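Long-range contact in dihydrolipoyl dehydrogenase (Elizabethkingia anophelis NUHP1, PDB 6UZI), which probably catalyses the NAD+-dependent oxidation of protein-bound dihydrolipoyl groups to lipoyl groups, using one FAD per subunit: residues A[375-389]-A[403-417]. Residues are numbered along the deposited sequence; the frame is centred on the assembly and turned at random.
Sequences LKEAGVAYKTGSFPM and GVIKILADEKTDEIL
A bend at chi3 of K383 (-70°) and a D414 side chain whose CG lies roughly opposite its backbone N (chi1 -158°) bring NZ and OD1 into a salt bridge, with NZ above the carboxylate plane. The pair illustrates how a side chain can tie an edge strand to the turn beyond its partner in the antiparallel sheet of the dimerisation domain, where 382-388 is outermost within the chain and pairs with 404-410. D414 OD2 is held separately by T468 OG1 and E444 N.

Backbone hydrogen bonds join the strands at alternate pairs: K383 and A409, G385 and I407, and F387 and I405 each exchange two, K383 N reaching A409 O at 2.7 Å. Beyond the strand, E411 N donates to A381 O (3.1 Å) from above the carbonyl plane.

Alternation sorts the side chains. I405 and F387 share the face that meets helix 458-469; T384, L408 and K406 take the other, where K406 NZ finds D222 and E372. There the side chains of L375 and L408 run past each other in opposite directions, their CD1 atoms 3.8 Å apart, bringing in helix 372-377, while V380 CG1 and L417 CD1 meet tip to tip. At the far end M389 SD lies 3.9 Å from I405 CG1.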
loop_
_atom_site.group_PDB
_atom_site.type_symbol
_atom_site.label_atom_id
_atom_site.label_comp_id
_atom_site.label_asym_id
_atom_site.label_seq_id
_atom_site.Cartn_x
_atom_site.Cartn_y
_atom_site.Cartn_z
ATOM N N LEU A 375 -2.223 -4.385 26.736
ATOM C CA LEU A 375 -1.424 -3.489 27.568
ATOM C C LEU A 375 -2.115 -3.201 28.898
ATOM O O LEU A 375 -1.460 -3.130 29.944
ATOM C CB LEU A 375 -1.157 -2.187 26.813
ATOM C CG LEU A 375 -0.277 -2.302 25.568
ATOM C CD1 LEU A 375 -0.114 -0.943 24.912
ATOM C CD2 LEU A 375 1.077 -2.915 25.896
ATOM N N LYS A 376 -3.443 -3.045 28.879
ATOM C CA LYS A 376 -4.176 -2.795 30.118
ATOM C C LYS A 376 -4.128 -3.995 31.058
ATOM O O LYS A 376 -3.914 -3.828 32.264
ATOM C CB LYS A 376 -5.628 -2.418 29.820
ATOM C CG LYS A 376 -5.816 -1.055 29.173
ATOM C CD LYS A 376 -7.220 -0.512 29.421
ATOM C CE LYS A 376 -7.657 0.429 28.305
ATOM N NZ LYS A 376 -8.801 1.309 28.685
ATOM N N GLU A 377 -4.339 -5.210 30.537
ATOM C CA GLU A 377 -4.320 -6.388 31.403
ATOM C C GLU A 377 -2.949 -6.610 32.026
ATOM O O GLU A 377 -2.853 -7.162 33.130
ATOM C CB GLU A 377 -4.750 -7.634 30.627
ATOM N N ALA A 378 -1.886 -6.158 31.365
ATOM C CA ALA A 378 -0.528 -6.322 31.868
ATOM C C ALA A 378 -0.064 -5.159 32.728
ATOM O O ALA A 378 1.051 -5.213 33.260
ATOM C CB ALA A 378 0.450 -6.522 30.707
ATOM N N GLY A 379 -0.891 -4.127 32.891
ATOM C CA GLY A 379 -0.516 -2.974 33.687
ATOM C C GLY A 379 0.608 -2.161 33.091
ATOM O O GLY A 379 1.363 -1.520 33.829
ATOM N N VAL A 380 0.743 -2.175 31.771
ATOM C CA VAL A 380 1.786 -1.419 31.093
ATOM C C VAL A 380 1.342 0.031 30.969
ATOM O O VAL A 380 0.208 0.312 30.570
ATOM C CB VAL A 380 2.077 -2.028 29.714
ATOM C CG1 VAL A 380 3.159 -1.231 28.991
ATOM C CG2 VAL A 380 2.459 -3.493 29.865
ATOM N N ALA A 381 2.230 0.957 31.308
ATOM C CA ALA A 381 1.948 2.373 31.119
ATOM C C ALA A 381 2.184 2.739 29.659
ATOM O O ALA A 381 3.314 2.655 29.168
ATOM C CB ALA A 381 2.825 3.205 32.047
ATOM N N TYR A 382 1.134 3.176 28.965
ATOM C CA TYR A 382 1.226 3.383 27.527
ATOM C C TYR A 382 0.596 4.712 27.129
ATOM O O TYR A 382 -0.282 5.237 27.821
ATOM C CB TYR A 382 0.549 2.235 26.753
ATOM C CG TYR A 382 -0.940 2.142 26.983
ATOM C CD1 TYR A 382 -1.838 2.769 26.122
ATOM C CD2 TYR A 382 -1.455 1.446 28.069
ATOM C CE1 TYR A 382 -3.211 2.698 26.332
ATOM C CE2 TYR A 382 -2.831 1.364 28.289
ATOM C CZ TYR A 382 -3.700 1.994 27.417
ATOM O OH TYR A 382 -5.054 1.922 27.632
ATOM N N LYS A 383 1.070 5.244 25.999
ATOM C CA LYS A 383 0.511 6.398 25.306
ATOM C C LYS A 383 -0.234 5.932 24.064
ATOM O O LYS A 383 0.041 4.860 23.521
ATOM C CB LYS A 383 1.595 7.392 24.868
ATOM C CG LYS A 383 2.485 7.905 25.951
ATOM C CD LYS A 383 3.495 8.892 25.388
ATOM C CE LYS A 383 4.534 8.201 24.514
ATOM N NZ LYS A 383 5.621 9.134 24.091
ATOM N N THR A 384 -1.184 6.751 23.618
ATOM C CA THR A 384 -1.949 6.491 22.405
ATOM C C THR A 384 -1.800 7.657 21.437
ATOM O O THR A 384 -1.919 8.821 21.833
ATOM C CB THR A 384 -3.431 6.262 22.718
ATOM O OG1 THR A 384 -3.573 5.121 23.572
ATOM C CG2 THR A 384 -4.217 6.041 21.441
ATOM N N GLY A 385 -1.521 7.343 20.176
ATOM C CA GLY A 385 -1.589 8.315 19.103
ATOM C C GLY A 385 -2.585 7.832 18.067
ATOM O O GLY A 385 -2.735 6.631 17.846
ATOM N N SER A 386 -3.282 8.776 17.439
ATOM C CA SER A 386 -4.393 8.404 16.568
ATOM C C SER A 386 -4.633 9.505 15.545
ATOM O O SER A 386 -4.872 10.656 15.920
ATOM C CB SER A 386 -5.641 8.150 17.409
ATOM O OG SER A 386 -6.658 7.533 16.646
ATOM N N PHE A 387 -4.570 9.161 14.259
ATOM C CA PHE A 387 -4.841 10.114 13.187
ATOM C C PHE A 387 -5.894 9.561 12.235
ATOM O O PHE A 387 -5.824 8.393 11.845
ATOM C CB PHE A 387 -3.565 10.444 12.409
ATOM C CG PHE A 387 -3.742 11.522 11.385
ATOM C CD1 PHE A 387 -3.689 12.861 11.751
ATOM C CD2 PHE A 387 -3.952 11.201 10.056
ATOM C CE1 PHE A 387 -3.846 13.864 10.812
ATOM C CE2 PHE A 387 -4.111 12.199 9.112
ATOM C CZ PHE A 387 -4.057 13.536 9.494
ATOM N N PRO A 388 -6.870 10.374 11.833
ATOM C CA PRO A 388 -7.953 9.867 10.977
ATOM C C PRO A 388 -7.605 9.854 9.491
ATOM O O PRO A 388 -6.938 10.753 8.974
ATOM C CB PRO A 388 -9.098 10.846 11.265
ATOM C CG PRO A 388 -8.393 12.140 11.580
ATOM C CD PRO A 388 -7.111 11.760 12.284
ATOM N N MET A 389 -8.103 8.825 8.793
ATOM C CA MET A 389 -7.804 8.671 7.370
ATOM C C MET A 389 -8.466 9.750 6.524
ATOM O O MET A 389 -7.940 10.113 5.465
ATOM C CB MET A 389 -8.243 7.294 6.874
ATOM C CG MET A 389 -7.482 6.124 7.466
ATOM S SD MET A 389 -5.747 6.123 7.004
ATOM C CE MET A 389 -5.855 5.819 5.246
ATOM N N GLY A 403 -11.574 5.309 8.196
ATOM C CA GLY A 403 -10.642 4.618 9.055
ATOM C C GLY A 403 -9.756 5.545 9.864
ATOM O O GLY A 403 -9.893 6.771 9.858
ATOM N N VAL A 404 -8.799 4.921 10.548
ATOM C CA VAL A 404 -7.928 5.601 11.487
ATOM C C VAL A 404 -6.677 4.749 11.637
ATOM O O VAL A 404 -6.706 3.531 11.423
ATOM C CB VAL A 404 -8.654 5.819 12.841
ATOM C CG1 VAL A 404 -8.896 4.488 13.541
ATOM C CG2 VAL A 404 -7.875 6.769 13.739
ATOM N N ILE A 405 -5.565 5.401 11.979
ATOM C CA ILE A 405 -4.314 4.744 12.346
ATOM C C ILE A 405 -4.069 4.997 13.826
ATOM O O ILE A 405 -4.170 6.138 14.294
ATOM C CB ILE A 405 -3.134 5.253 11.506
ATOM C CG1 ILE A 405 -3.436 5.089 10.018
ATOM C CG2 ILE A 405 -1.857 4.531 11.903
ATOM C CD1 ILE A 405 -3.324 3.670 9.548
ATOM N N LYS A 406 -3.756 3.935 14.559
ATOM C CA LYS A 406 -3.611 4.005 16.004
ATOM C C LYS A 406 -2.281 3.393 16.410
ATOM O O LYS A 406 -1.975 2.257 16.036
ATOM C CB LYS A 406 -4.778 3.294 16.695
ATOM C CG LYS A 406 -4.599 3.061 18.189
ATOM C CD LYS A 406 -5.698 2.136 18.716
ATOM C CE LYS A 406 -5.783 2.179 20.238
ATOM N NZ LYS A 406 -6.873 1.311 20.744
ATOM N N ILE A 407 -1.493 4.145 17.169
ATOM C CA ILE A 407 -0.178 3.710 17.617
ATOM C C ILE A 407 -0.156 3.716 19.140
ATOM O O ILE A 407 -0.593 4.688 19.770
ATOM C CB ILE A 407 0.938 4.608 17.055
ATOM C CG1 ILE A 407 1.088 4.389 15.549
ATOM C CG2 ILE A 407 2.259 4.330 17.775
ATOM C CD1 ILE A 407 2.081 5.339 14.887
ATOM N N LEU A 408 0.349 2.633 19.723
ATOM C CA LEU A 408 0.552 2.511 21.158
ATOM C C LEU A 408 2.051 2.542 21.438
ATOM O O LEU A 408 2.823 1.825 20.792
ATOM C CB LEU A 408 -0.068 1.216 21.681
ATOM C CG LEU A 408 -1.554 1.036 21.376
ATOM C CD1 LEU A 408 -2.005 -0.389 21.658
ATOM C CD2 LEU A 408 -2.366 2.016 22.192
ATOM N N ALA A 409 2.460 3.376 22.397
ATOM C CA ALA A 409 3.865 3.563 22.726
ATOM C C ALA A 409 4.069 3.514 24.232
ATOM O O ALA A 409 3.200 3.934 25.001
ATOM C CB ALA A 409 4.381 4.896 22.185
ATOM N N ASP A 410 5.230 3.002 24.650
ATOM C CA ASP A 410 5.573 2.993 26.070
ATOM C C ASP A 410 5.715 4.429 26.559
ATOM O O ASP A 410 6.398 5.242 25.935
ATOM C CB ASP A 410 6.874 2.211 26.308
ATOM C CG ASP A 410 7.178 2.000 27.794
ATOM O OD1 ASP A 410 7.967 2.785 28.374
ATOM O OD2 ASP A 410 6.599 1.069 28.394
ATOM N N GLU A 411 5.073 4.742 27.685
ATOM C CA GLU A 411 5.061 6.127 28.136
ATOM C C GLU A 411 6.447 6.613 28.549
ATOM O O GLU A 411 6.777 7.783 28.327
ATOM C CB GLU A 411 4.069 6.298 29.282
ATOM C CG GLU A 411 3.805 7.749 29.629
ATOM C CD GLU A 411 4.773 8.294 30.660
ATOM O OE1 GLU A 411 5.046 7.585 31.654
ATOM O OE2 GLU A 411 5.267 9.428 30.472
ATOM N N LYS A 412 7.282 5.737 29.111
ATOM C CA LYS A 412 8.589 6.178 29.588
ATOM C C LYS A 412 9.615 6.218 28.457
ATOM O O LYS A 412 10.377 7.182 28.341
ATOM C CB LYS A 412 9.072 5.282 30.734
ATOM N N THR A 413 9.669 5.177 27.620
ATOM C CA THR A 413 10.719 5.076 26.616
ATOM C C THR A 413 10.284 5.499 25.218
ATOM O O THR A 413 11.146 5.642 24.344
ATOM C CB THR A 413 11.272 3.647 26.552
ATOM O OG1 THR A 413 10.305 2.782 25.939
ATOM C CG2 THR A 413 11.612 3.151 27.938
ATOM N N ASP A 414 8.983 5.690 24.985
ATOM C CA ASP A 414 8.393 6.051 23.692
ATOM C C ASP A 414 8.472 4.921 22.671
ATOM O O ASP A 414 8.132 5.122 21.493
ATOM C CB ASP A 414 9.028 7.330 23.118
ATOM C CG ASP A 414 8.136 8.025 22.089
ATOM O OD1 ASP A 414 6.894 7.968 22.230
ATOM O OD2 ASP A 414 8.677 8.654 21.153
ATOM N N GLU A 415 8.897 3.728 23.082
ATOM C CA GLU A 415 8.980 2.616 22.148
ATOM C C GLU A 415 7.586 2.194 21.713
ATOM O O GLU A 415 6.688 2.016 22.542
ATOM C CB GLU A 415 9.711 1.438 22.784
ATOM C CG GLU A 415 9.770 0.206 21.902
ATOM C CD GLU A 415 10.537 -0.941 22.540
ATOM O OE1 GLU A 415 11.027 -0.784 23.682
ATOM O OE2 GLU A 415 10.681 -1.991 21.880
ATOM N N ILE A 416 7.414 2.024 20.404
ATOM C CA ILE A 416 6.142 1.580 19.856
ATOM C C ILE A 416 5.868 0.148 20.293
ATOM O O ILE A 416 6.683 -0.757 20.067
ATOM C CB ILE A 416 6.156 1.695 18.326
ATOM C CG1 ILE A 416 6.199 3.164 17.899
ATOM C CG2 ILE A 416 4.975 0.948 17.726
ATOM C CD1 ILE A 416 6.284 3.359 16.413
ATOM N N LEU A 417 4.705 -0.067 20.913
ATOM C CA LEU A 417 4.314 -1.389 21.382
ATOM C C LEU A 417 3.254 -2.062 20.514
ATOM O O LEU A 417 3.125 -3.289 20.569
ATOM C CB LEU A 417 3.810 -1.299 22.829
ATOM C CG LEU A 417 4.777 -0.707 23.857
ATOM C CD1 LEU A 417 4.116 -0.647 25.214
ATOM C CD2 LEU A 417 6.048 -1.532 23.945
#